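Catalase (Corynebacterium glutamicum, PDB 4B7H) breaks hydrogen peroxide down to water and oxygen at a haem group, carries bound NADPH, and is inhibited by nitric oxide. Local coordinates at residues A283-T296 with Y444-I458. Residues are numbered along the deposited sequence; the frame is centred on the assembly and turned at random. Where two conformers were deposited one is given.
Sequences AENYRWNPFDLTKT and YVKHQDDDDFIQPGI. With NDP (NADPH dihydro-nicotinamide-adenine-dinucleotide phosphate), chain H.
With CG of Q455 beside its backbone N (chi1 -70°) and the chain extended beyond it, the amide is carried to T296, while W288, likewise turned, lays its indole beneath that amide. Q455 then pairs with the T296 backbone twice: OE1 accepts from T296 N at 2.8 Å, in the amide plane and on a lone pair, and NE2 donates to T296 O at 3.0 Å. The amide stands steeply on the indole, 77° between planes, with NE2 over the ring centre, 3.2 Å above its plane; over the opposite face lies the R287 guanidinium, displaced toward the rim, with W288 CH2 against its centre, and its NE reaches the anti lone pair of D449 OD2 at 2.8 Å in a salt bridge. H447 likewise uses both ring edge and face: ND1 donates in its ring plane to Y286 O (2.7 Å, 167°), and N289 CA lies over one face. D450 bridges both loops, OD1 accepting from N289 N and OD2 from H447 N. K295 NZ joins D451 O to D292 OD2, an oxygen also in a salt bridge with R150. Polar side chains thus stitch loop 283-296 of the catalase beta-barrel domain to 444-458, which leads into the C-terminal helices, and T296 and Q455, locked together, help line the NADPH pocket.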
ATOM      1  N   ALA A 283      33.842  31.343  -6.919  1.00 14.01           N
ATOM      2  CA  ALA A 283      33.443  30.070  -7.527  1.00 14.73           C
ATOM      3  C   ALA A 283      33.961  29.809  -8.945  1.00 14.85           C
ATOM      4  O   ALA A 283      34.462  28.725  -9.230  1.00 14.55           O
ATOM      5  CB  ALA A 283      31.921  29.907  -7.473  1.00 14.04           C
ATOM      6  N   GLU A 284      33.855  30.789  -9.836  1.00 15.63           N
ATOM      7  CA  GLU A 284      34.205  30.580 -11.241  0.51 16.94           C
ATOM      8  C   GLU A 284      35.687  30.276 -11.466  1.00 17.32           C
ATOM      9  O   GLU A 284      36.045  29.543 -12.390  1.00 19.81           O
ATOM     10  CB  GLU A 284      33.766  31.775 -12.101  0.51 19.07           C
ATOM     11  CG  GLU A 284      34.293  33.126 -11.642  0.51 22.18           C
ATOM     12  CD  GLU A 284      33.667  34.293 -12.390  0.51 33.98           C
ATOM     13  OE1 GLU A 284      34.110  34.587 -13.520  0.51 34.51           O
ATOM     14  OE2 GLU A 284      32.734  34.921 -11.846  0.51 31.46           O
ATOM     15  N   ASN A 285      36.548  30.835 -10.619  1.00 17.94           N
ATOM     16  CA  ASN A 285      37.991  30.682 -10.810  1.00 18.64           C
ATOM     17  C   ASN A 285      38.678  29.672  -9.886  1.00 16.65           C
ATOM     18  O   ASN A 285      39.904  29.552  -9.905  1.00 17.37           O
ATOM     19  CB  ASN A 285      38.694  32.042 -10.720  1.00 23.15           C
ATOM     20  CG  ASN A 285      38.273  32.996 -11.827  1.00 29.72           C
ATOM     21  OD1 ASN A 285      38.093  32.594 -12.977  1.00 38.08           O
ATOM     22  ND2 ASN A 285      38.109  34.265 -11.478  1.00 42.77           N
ATOM     23  N   TYR A 286      37.909  28.934  -9.086  1.00 15.09           N
ATOM     24  CA  TYR A 286      38.537  27.920  -8.242  1.00 14.40           C
ATOM     25  C   TYR A 286      39.189  26.856  -9.127  1.00 13.32           C
ATOM     26  O   TYR A 286      38.706  26.577 -10.231  1.00 13.94           O
ATOM     27  CB  TYR A 286      37.547  27.288  -7.252  1.00 14.61           C
ATOM     28  CG  TYR A 286      38.249  26.471  -6.183  1.00 13.93           C
ATOM     29  CD1 TYR A 286      39.308  27.012  -5.466  1.00 14.43           C
ATOM     30  CD2 TYR A 286      37.863  25.164  -5.899  1.00 13.62           C
ATOM     31  CE1 TYR A 286      39.969  26.281  -4.502  1.00 14.95           C
ATOM     32  CE2 TYR A 286      38.521  24.422  -4.931  1.00 13.22           C
ATOM     33  CZ  TYR A 286      39.568  24.989  -4.236  1.00 13.48           C
ATOM     34  OH  TYR A 286      40.232  24.267  -3.274  1.00 14.16           O
ATOM     35  N   ARG A 287      40.298  26.289  -8.661  1.00 12.70           N
ATOM     36  CA  ARG A 287      41.048  25.310  -9.458  1.00 12.41           C
ATOM     37  C   ARG A 287      40.221  24.061  -9.781  1.00 12.86           C
ATOM     38  O   ARG A 287      40.474  23.384 -10.784  1.00 14.13           O
ATOM     39  CB  ARG A 287      42.370  24.939  -8.769  1.00 13.37           C
ATOM     40  CG  ARG A 287      42.186  24.249  -7.423  1.00 16.71           C
ATOM     41  CD  ARG A 287      43.508  23.961  -6.719  1.00 19.85           C
ATOM     42  NE  ARG A 287      44.302  22.962  -7.426  1.00 20.79           N
ATOM     43  CZ  ARG A 287      45.257  22.234  -6.855  1.00 18.92           C
ATOM     44  NH1 ARG A 287      45.530  22.396  -5.564  1.00 21.56           N
ATOM     45  NH2 ARG A 287      45.936  21.341  -7.568  1.00 21.90           N
ATOM     46  N   TRP A 288      39.241  23.763  -8.925  1.00 12.52           N
ATOM     47  CA  TRP A 288      38.291  22.674  -9.158  1.00 12.12           C
ATOM     48  C   TRP A 288      36.877  23.222  -9.288  1.00 11.09           C
ATOM     49  O   TRP A 288      36.560  24.279  -8.734  1.00 12.66           O
ATOM     50  CB  TRP A 288      38.348  21.648  -8.019  1.00 12.40           C
ATOM     51  CG  TRP A 288      39.580  20.813  -8.065  1.00 12.28           C
ATOM     52  CD1 TRP A 288      39.956  19.967  -9.069  1.00 12.92           C
ATOM     53  CD2 TRP A 288      40.621  20.751  -7.074  1.00 12.14           C
ATOM     54  NE1 TRP A 288      41.161  19.377  -8.760  1.00 11.91           N
ATOM     55  CE2 TRP A 288      41.587  19.835  -7.541  1.00 12.61           C
ATOM     56  CE3 TRP A 288      40.818  21.364  -5.837  1.00 15.03           C
ATOM     57  CZ2 TRP A 288      42.743  19.527  -6.811  1.00 13.54           C
ATOM     58  CZ3 TRP A 288      41.962  21.055  -5.112  1.00 14.28           C
ATOM     59  CH2 TRP A 288      42.911  20.148  -5.604  1.00 13.77           C
ATOM     60  N   ASN A 289      36.016  22.507 -10.007  1.00 11.28           N
ATOM     61  CA  ASN A 289      34.615  22.910 -10.061  1.00 11.33           C
ATOM     62  C   ASN A 289      34.029  22.812  -8.655  1.00 10.50           C
ATOM     63  O   ASN A 289      34.072  21.744  -8.040  1.00 11.72           O
ATOM     64  CB  ASN A 289      33.834  22.019 -11.026  1.00 10.87           C
ATOM     65  CG  ASN A 289      32.398  22.486 -11.226  1.00 11.39           C
ATOM     66  OD1 ASN A 289      31.633  22.611 -10.269  1.00 12.11           O
ATOM     67  ND2 ASN A 289      32.026  22.741 -12.476  1.00 11.83           N
ATOM     68  N   PRO A 290      33.497  23.928  -8.128  1.00 11.55           N
ATOM     69  CA  PRO A 290      33.100  23.946  -6.716  1.00 11.84           C
ATOM     70  C   PRO A 290      31.771  23.243  -6.442  1.00 11.00           C
ATOM     71  O   PRO A 290      31.401  23.108  -5.279  1.00 11.72           O
ATOM     72  CB  PRO A 290      33.007  25.444  -6.398  1.00 13.18           C
ATOM     73  CG  PRO A 290      32.699  26.086  -7.699  1.00 15.57           C
ATOM     74  CD  PRO A 290      33.394  25.263  -8.752  1.00 11.84           C
ATOM     75  N   PHE A 291      31.093  22.793  -7.495  1.00  9.87           N
ATOM     76  CA  PHE A 291      29.774  22.170  -7.384  1.00 10.67           C
ATOM     77  C   PHE A 291      29.794  20.681  -7.735  1.00 10.12           C
ATOM     78  O   PHE A 291      28.753  20.027  -7.725  1.00 10.82           O
ATOM     79  CB  PHE A 291      28.780  22.895  -8.296  1.00 10.77           C
ATOM     80  CG  PHE A 291      28.809  24.391  -8.149  1.00 11.15           C
ATOM     81  CD1 PHE A 291      28.564  24.985  -6.913  1.00 11.94           C
ATOM     82  CD2 PHE A 291      29.077  25.202  -9.244  1.00 12.46           C
ATOM     83  CE1 PHE A 291      28.586  26.369  -6.778  1.00 14.00           C
ATOM     84  CE2 PHE A 291      29.100  26.586  -9.115  1.00 14.97           C
ATOM     85  CZ  PHE A 291      28.852  27.167  -7.879  1.00 13.95           C
ATOM     86  N   ASP A 292      30.979  20.164  -8.070  1.00  9.78           N
ATOM     87  CA  ASP A 292      31.186  18.757  -8.413  1.00  9.70           C
ATOM     88  C   ASP A 292      31.413  18.002  -7.117  1.00  9.79           C
ATOM     89  O   ASP A 292      32.428  18.204  -6.447  1.00 10.16           O
ATOM     90  CB  ASP A 292      32.416  18.641  -9.325  1.00 10.89           C
ATOM     91  CG  ASP A 292      32.755  17.204  -9.715  1.00 10.70           C
ATOM     92  OD1 ASP A 292      32.151  16.240  -9.186  1.00 10.85           O
ATOM     93  OD2 ASP A 292      33.656  17.032 -10.567  1.00 11.71           O
ATOM     94  N   LEU A 293      30.451  17.156  -6.750  1.00  9.38           N
ATOM     95  CA  LEU A 293      30.511  16.409  -5.499  1.00  9.62           C
ATOM     96  C   LEU A 293      31.777  15.562  -5.348  1.00  9.73           C
ATOM     97  O   LEU A 293      32.245  15.333  -4.219  1.00  9.76           O
ATOM     98  CB  LEU A 293      29.266  15.531  -5.383  1.00 10.28           C
ATOM     99  CG  LEU A 293      29.110  14.641  -4.153  1.00  9.55           C
ATOM    100  CD1 LEU A 293      29.138  15.466  -2.859  1.00 10.46           C
ATOM    101  CD2 LEU A 293      27.823  13.839  -4.282  1.00 10.04           C
ATOM    102  N   THR A 294      32.344  15.124  -6.475  1.00  9.17           N
ATOM    103  CA  THR A 294      33.574  14.329  -6.451  1.00  9.86           C
ATOM    104  C   THR A 294      34.824  15.171  -6.172  1.00  9.82           C
ATOM    105  O   THR A 294      35.933  14.633  -6.096  1.00 10.17           O
ATOM    106  CB  THR A 294      33.774  13.532  -7.772  1.00  9.49           C
ATOM    107  OG1 THR A 294      34.088  14.436  -8.843  1.00 10.05           O
ATOM    108  CG2 THR A 294      32.528  12.722  -8.127  1.00 11.33           C
ATOM    109  N   LYS A 295      34.645  16.484  -6.026  1.00  9.86           N
ATOM    110  CA  LYS A 295      35.750  17.397  -5.724  1.00 10.88           C
ATOM    111  C   LYS A 295      35.568  18.032  -4.351  1.00 10.86           C
ATOM    112  O   LYS A 295      34.579  18.733  -4.109  1.00 11.92           O
ATOM    113  CB  LYS A 295      35.831  18.521  -6.763  1.00 10.46           C
ATOM    114  CG  LYS A 295      35.935  18.049  -8.204  1.00 11.26           C
ATOM    115  CD  LYS A 295      37.267  17.369  -8.467  1.00 11.24           C
ATOM    116  CE  LYS A 295      37.418  17.026  -9.936  1.00 10.38           C
ATOM    117  NZ  LYS A 295      36.451  15.975 -10.350  1.00 10.70           N
ATOM    118  N   THR A 296      36.515  17.796  -3.450  1.00 10.76           N
ATOM    119  CA  THR A 296      36.536  18.523  -2.186  1.00 10.93           C
ATOM    120  C   THR A 296      37.159  19.904  -2.381  1.00 11.23           C
ATOM    121  O   THR A 296      37.927  20.123  -3.331  1.00 11.67           O
ATOM    122  CB  THR A 296      37.314  17.755  -1.104  1.00 10.79           C
ATOM    123  OG1 THR A 296      38.591  17.348  -1.616  1.00 12.31           O
ATOM    124  CG2 THR A 296      36.541  16.526  -0.669  1.00 11.54           C
ATOM    125  N   TYR A 444      29.967  19.172 -16.576  1.00  9.36           N
ATOM    126  CA  TYR A 444      30.143  20.315 -15.683  1.00 10.07           C
ATOM    127  C   TYR A 444      31.121  21.301 -16.333  1.00 11.51           C
ATOM    128  O   TYR A 444      31.973  20.903 -17.140  1.00 12.38           O
ATOM    129  CB  TYR A 444      30.714  19.877 -14.330  1.00 10.32           C
ATOM    130  CG  TYR A 444      29.728  19.267 -13.359  1.00 10.55           C
ATOM    131  CD1 TYR A 444      29.102  18.056 -13.640  1.00 10.95           C
ATOM    132  CD2 TYR A 444      29.446  19.890 -12.146  1.00 10.33           C
ATOM    133  CE1 TYR A 444      28.204  17.485 -12.739  1.00 10.87           C
ATOM    134  CE2 TYR A 444      28.554  19.328 -11.245  1.00 10.47           C
ATOM    135  CZ  TYR A 444      27.935  18.124 -11.550  1.00  9.99           C
ATOM    136  OH  TYR A 444      27.048  17.570 -10.646  1.00  9.54           O
ATOM    137  N   VAL A 445      31.012  22.579 -15.978  1.00 11.69           N
ATOM    138  CA  VAL A 445      32.000  23.564 -16.413  1.00 11.98           C
ATOM    139  C   VAL A 445      33.391  23.069 -16.006  1.00 12.03           C
ATOM    140  O   VAL A 445      33.595  22.631 -14.867  1.00 12.68           O
ATOM    141  CB  VAL A 445      31.703  24.962 -15.828  1.00 12.42           C
ATOM    142  CG1 VAL A 445      32.807  25.947 -16.183  1.00 14.13           C
ATOM    143  CG2 VAL A 445      30.367  25.455 -16.341  1.00 13.45           C
ATOM    144  N   LYS A 446      34.334  23.099 -16.947  1.00 12.62           N
ATOM    145  CA  LYS A 446      35.642  22.497 -16.714  1.00 13.23           C
ATOM    146  C   LYS A 446      36.592  23.503 -16.094  1.00 13.59           C
ATOM    147  O   LYS A 446      36.955  24.505 -16.717  1.00 15.95           O
ATOM    148  CB  LYS A 446      36.230  21.941 -18.013  1.00 15.39           C
ATOM    149  CG  LYS A 446      37.478  21.078 -17.819  1.00 20.12           C
ATOM    150  CD  LYS A 446      37.845  20.358 -19.109  1.00 26.78           C
ATOM    151  CE  LYS A 446      39.020  19.407 -18.914  1.00 31.45           C
ATOM    152  NZ  LYS A 446      40.313  20.130 -18.818  1.00 38.02           N
ATOM    153  N   HIS A 447      36.993  23.229 -14.860  1.00 12.59           N
ATOM    154  CA  HIS A 447      37.988  24.043 -14.186  1.00 13.35           C
ATOM    155  C   HIS A 447      39.385  23.459 -14.408  1.00 14.26           C
ATOM    156  O   HIS A 447      39.534  22.313 -14.834  1.00 15.50           O
ATOM    157  CB  HIS A 447      37.661  24.177 -12.697  1.00 11.27           C
ATOM    158  CG  HIS A 447      36.434  24.990 -12.422  1.00 11.80           C
ATOM    159  ND1 HIS A 447      36.411  26.021 -11.507  1.00 11.80           N
ATOM    160  CD2 HIS A 447      35.181  24.917 -12.936  1.00 12.10           C
ATOM    161  CE1 HIS A 447      35.203  26.555 -11.477  1.00 12.16           C
ATOM    162  NE2 HIS A 447      34.436  25.901 -12.333  1.00 12.97           N
ATOM    163  N   GLN A 448      40.398  24.270 -14.122  1.00 14.16           N
ATOM    164  CA  GLN A 448      41.791  23.983 -14.459  1.00 15.47           C
ATOM    165  C   GLN A 448      42.257  22.573 -14.097  1.00 14.45           C
ATOM    166  O   GLN A 448      42.895  21.885 -14.902  1.00 16.83           O
ATOM    167  CB  GLN A 448      42.673  25.020 -13.767  1.00 19.70           C
ATOM    168  CG  GLN A 448      44.148  24.927 -14.060  1.00 24.41           C
ATOM    169  CD  GLN A 448      44.902  26.081 -13.430  1.00 41.08           C
ATOM    170  OE1 GLN A 448      45.474  25.948 -12.349  1.00 61.72           O
ATOM    171  NE2 GLN A 448      44.887  27.230 -14.094  1.00 36.32           N
ATOM    172  N   ASP A 449      41.925  22.133 -12.889  1.00 14.57           N
ATOM    173  CA  ASP A 449      42.455  20.866 -12.406  1.00 14.01           C
ATOM    174  C   ASP A 449      41.398  19.756 -12.323  1.00 12.79           C
ATOM    175  O   ASP A 449      41.600  18.758 -11.630  1.00 13.67           O
ATOM    176  CB  ASP A 449      43.147  21.067 -11.051  1.00 15.60           C
ATOM    177  CG  ASP A 449      44.386  21.943 -11.150  1.00 18.25           C
ATOM    178  OD1 ASP A 449      45.035  21.930 -12.212  1.00 22.66           O
ATOM    179  OD2 ASP A 449      44.716  22.640 -10.166  1.00 18.62           O
ATOM    180  N   ASP A 450      40.279  19.918 -13.028  1.00 12.32           N
ATOM    181  CA  ASP A 450      39.231  18.900 -12.993  1.00 12.69           C
ATOM    182  C   ASP A 450      39.609  17.659 -13.793  1.00 12.22           C
ATOM    183  O   ASP A 450      39.819  17.729 -15.004  1.00 15.22           O
ATOM    184  CB  ASP A 450      37.909  19.444 -13.546  1.00 11.66           C
ATOM    185  CG  ASP A 450      37.217  20.406 -12.601  1.00 12.31           C
ATOM    186  OD1 ASP A 450      37.480  20.366 -11.381  1.00 12.09           O
ATOM    187  OD2 ASP A 450      36.376  21.188 -13.087  1.00 13.36           O
ATOM    188  N   ASP A 451      39.681  16.526 -13.103  1.00 12.10           N
ATOM    189  CA  ASP A 451      39.734  15.208 -13.732  1.00 11.86           C
ATOM    190  C   ASP A 451      39.203  14.220 -12.692  1.00 11.96           C
ATOM    191  O   ASP A 451      38.791  14.631 -11.602  1.00 14.42           O
ATOM    192  CB  ASP A 451      41.155  14.847 -14.218  1.00 13.18           C
ATOM    193  CG  ASP A 451      42.018  14.212 -13.137  1.00 17.75           C
ATOM    194  OD1 ASP A 451      41.871  14.554 -11.948  1.00 17.23           O
ATOM    195  OD2 ASP A 451      42.854  13.353 -13.482  1.00 26.44           O
ATOM    196  N   ASP A 452      39.220  12.930 -13.004  1.00 10.74           N
ATOM    197  CA  ASP A 452      38.659  11.938 -12.084  1.00 10.51           C
ATOM    198  C   ASP A 452      39.657  11.405 -11.058  1.00 11.39           C
ATOM    199  O   ASP A 452      39.262  10.724 -10.114  1.00 11.26           O
ATOM    200  CB  ASP A 452      38.067  10.759 -12.861  1.00 10.75           C
ATOM    201  CG  ASP A 452      36.844  11.143 -13.673  1.00 11.29           C
ATOM    202  OD1 ASP A 452      36.146  12.112 -13.298  1.00 10.14           O
ATOM    203  OD2 ASP A 452      36.562  10.464 -14.680  1.00 11.72           O
ATOM    204  N   PHE A 453      40.938  11.713 -11.232  1.00 11.49           N
ATOM    205  CA  PHE A 453      41.979  11.039 -10.466  1.00 11.42           C
ATOM    206  C   PHE A 453      42.898  11.911  -9.615  1.00 12.19           C
ATOM    207  O   PHE A 453      43.570  11.388  -8.730  1.00 11.55           O
ATOM    208  CB  PHE A 453      42.838  10.170 -11.394  1.00 12.07           C
ATOM    209  CG  PHE A 453      42.069   9.066 -12.051  1.00 12.35           C
ATOM    210  CD1 PHE A 453      41.729   7.930 -11.337  1.00 14.37           C
ATOM    211  CD2 PHE A 453      41.665   9.173 -13.378  1.00 13.74           C
ATOM    212  CE1 PHE A 453      41.014   6.908 -11.938  1.00 13.88           C
ATOM    213  CE2 PHE A 453      40.939   8.161 -13.981  1.00 14.42           C
ATOM    214  CZ  PHE A 453      40.619   7.023 -13.259  1.00 15.61           C
ATOM    215  N   ILE A 454      42.951  13.215  -9.871  1.00 12.64           N
ATOM    216  CA  ILE A 454      43.943  14.042  -9.180  1.00 13.27           C
ATOM    217  C   ILE A 454      43.728  14.097  -7.667  1.00 12.80           C
ATOM    218  O   ILE A 454      44.681  13.981  -6.895  1.00 12.99           O
ATOM    219  CB  ILE A 454      44.083  15.465  -9.790  1.00 14.34           C
ATOM    220  CG1 ILE A 454      45.325  16.163  -9.225  1.00 18.79           C
ATOM    221  CG2 ILE A 454      42.823  16.308  -9.560  1.00 15.27           C
ATOM    222  CD1 ILE A 454      46.599  15.377  -9.432  1.00 28.05           C
ATOM    223  N   GLN A 455      42.483  14.248  -7.230  1.00 11.42           N
ATOM    224  CA  GLN A 455      42.237  14.365  -5.796  1.00 10.93           C
ATOM    225  C   GLN A 455      42.563  13.103  -4.976  1.00 11.68           C
ATOM    226  O   GLN A 455      43.197  13.213  -3.934  1.00 12.33           O
ATOM    227  CB  GLN A 455      40.837  14.922  -5.505  1.00 12.36           C
ATOM    228  CG  GLN A 455      40.702  16.407  -5.883  1.00 12.01           C
ATOM    229  CD  GLN A 455      39.553  17.080  -5.175  1.00 12.23           C
ATOM    230  OE1 GLN A 455      38.621  16.422  -4.729  1.00 13.51           O
ATOM    231  NE2 GLN A 455      39.612  18.396  -5.062  1.00 12.78           N
ATOM    232  N   PRO A 456      42.147  11.904  -5.436  1.00 11.78           N
ATOM    233  CA  PRO A 456      42.619  10.742  -4.669  1.00 10.93           C
ATOM    234  C   PRO A 456      44.128  10.553  -4.790  1.00 10.88           C
ATOM    235  O   PRO A 456      44.742  10.003  -3.874  1.00 12.33           O
ATOM    236  CB  PRO A 456      41.873   9.557  -5.308  1.00 12.18           C
ATOM    237  CG  PRO A 456      41.419  10.055  -6.653  1.00 11.48           C
ATOM    238  CD  PRO A 456      41.143  11.520  -6.445  1.00 10.67           C
ATOM    239  N   GLY A 457      44.717  10.986  -5.904  1.00 11.73           N
ATOM    240  CA  GLY A 457      46.165  10.955  -6.063  1.00 12.26           C
ATOM    241  C   GLY A 457      46.859  11.833  -5.034  1.00 12.96           C
ATOM    242  O   GLY A 457      47.861  11.435  -4.441  1.00 15.43           O
ATOM    243  N   ILE A 458      46.308  13.027  -4.822  1.00 12.97           N
ATOM    244  CA  ILE A 458      46.783  13.955  -3.797  1.00 14.26           C
ATOM    245  C   ILE A 458      46.645  13.361  -2.389  1.00 16.67           C
ATOM    246  O   ILE A 458      47.560  13.465  -1.561  1.00 17.28           O
ATOM    247  CB  ILE A 458      46.043  15.314  -3.891  1.00 16.31           C
ATOM    248  CG1 ILE A 458      46.490  16.075  -5.144  1.00 15.43           C
ATOM    249  CG2 ILE A 458      46.308  16.163  -2.662  1.00 16.99           C
ATOM    250  CD1 ILE A 458      45.680  17.331  -5.435  1.00 19.59           C
TER
HETATM  251  PA  NDP H1520      44.511  18.857   4.125  1.00 19.80           P
HETATM  252  O1A NDP H1520      45.847  18.373   4.553  1.00 21.02           O
HETATM  253  O2A NDP H1520      44.211  20.233   4.611  1.00 21.48           O
HETATM  254  O5B NDP H1520      43.411  17.831   4.673  1.00 20.25           O
HETATM  255  C5B NDP H1520      43.577  16.445   4.494  1.00 17.75           C
HETATM  256  C4B NDP H1520      42.337  15.781   5.070  1.00 18.07           C
HETATM  257  O4B NDP H1520      42.433  14.377   4.883  1.00 16.70           O
HETATM  258  C3B NDP H1520      42.211  16.053   6.570  1.00 18.82           C
HETATM  259  O3B NDP H1520      40.866  16.360   6.890  1.00 20.05           O
HETATM  260  C2B NDP H1520      42.651  14.732   7.173  1.00 16.06           C
HETATM  261  O2B NDP H1520      42.162  14.463   8.473  1.00 18.78           O
HETATM  262  C1B NDP H1520      42.142  13.763   6.115  1.00 16.89           C
HETATM  263  N9A NDP H1520      42.669  12.393   6.274  1.00 16.35           N
HETATM  264  C8A NDP H1520      43.727  11.989   7.049  1.00 16.32           C
HETATM  265  N7A NDP H1520      43.863  10.649   6.935  1.00 17.09           N
HETATM  266  C5A NDP H1520      42.900  10.186   6.100  1.00 17.72           C
HETATM  267  C6A NDP H1520      42.586   8.908   5.642  1.00 17.25           C
HETATM  268  N6A NDP H1520      43.059   7.835   6.277  1.00 16.92           N
HETATM  269  N1A NDP H1520      41.534   8.749   4.770  1.00 17.73           N
HETATM  270  C2A NDP H1520      40.792   9.839   4.363  1.00 19.55           C
HETATM  271  N3A NDP H1520      41.105  11.103   4.823  1.00 17.61           N
HETATM  272  C4A NDP H1520      42.143  11.273   5.679  1.00 16.52           C
HETATM  273  O3  NDP H1520      44.430  18.746   2.511  1.00 19.49           O
HETATM  274  PN  NDP H1520      43.152  19.160   1.612  1.00 18.28           P
HETATM  275  O1N NDP H1520      42.047  19.678   2.467  1.00 17.58           O
HETATM  276  O2N NDP H1520      43.684  19.971   0.490  1.00 19.92           O
HETATM  277  O5D NDP H1520      42.679  17.755   0.985  1.00 18.18           O
HETATM  278  C5D NDP H1520      43.640  16.818   0.534  1.00 15.88           C
HETATM  279  C4D NDP H1520      42.971  15.475   0.327  1.00 17.19           C
HETATM  280  O4D NDP H1520      42.473  15.019   1.569  1.00 16.76           O
HETATM  281  C3D NDP H1520      41.776  15.588  -0.608  1.00 16.88           C
HETATM  282  O3D NDP H1520      42.147  15.340  -1.956  1.00 19.64           O
HETATM  283  C2D NDP H1520      40.812  14.556  -0.049  1.00 15.76           C
HETATM  284  O2D NDP H1520      41.016  13.328  -0.692  1.00 16.39           O
HETATM  285  C1D NDP H1520      41.212  14.379   1.412  1.00 15.89           C
HETATM  286  N1N NDP H1520      40.218  14.974   2.331  1.00 15.98           N
HETATM  287  C2N NDP H1520      39.766  16.238   2.082  1.00 17.90           C
HETATM  288  C3N NDP H1520      38.839  16.867   2.898  1.00 17.38           C
HETATM  289  C7N NDP H1520      38.396  18.245   2.527  1.00 18.47           C
HETATM  290  O7N NDP H1520      37.107  18.651   2.887  1.00 19.56           O
HETATM  291  N7N NDP H1520      39.210  19.046   1.849  1.00 19.91           N
HETATM  292  C4N NDP H1520      38.262  16.198   4.128  1.00 15.96           C
HETATM  293  C5N NDP H1520      38.824  14.818   4.309  1.00 15.78           C
HETATM  294  C6N NDP H1520      39.755  14.278   3.420  1.00 16.83           C
HETATM  295  P2B NDP H1520      43.046  14.823   9.777  1.00 19.04           P
HETATM  296  O1X NDP H1520      44.391  14.143   9.630  1.00 21.55           O
HETATM  297  O2X NDP H1520      43.195  16.327   9.845  1.00 20.64           O
HETATM  298  O3X NDP H1520      42.286  14.300  10.983  1.00 21.13           O
HETATM  299  O   HOH W   1      39.886  26.882 -13.009  1.00 22.92           O
HETATM  300  O   HOH W   2      29.362  23.409 -13.537  1.00 12.04           O
HETATM  301  O   HOH W   3      27.978  16.549  -8.141  1.00  9.80           O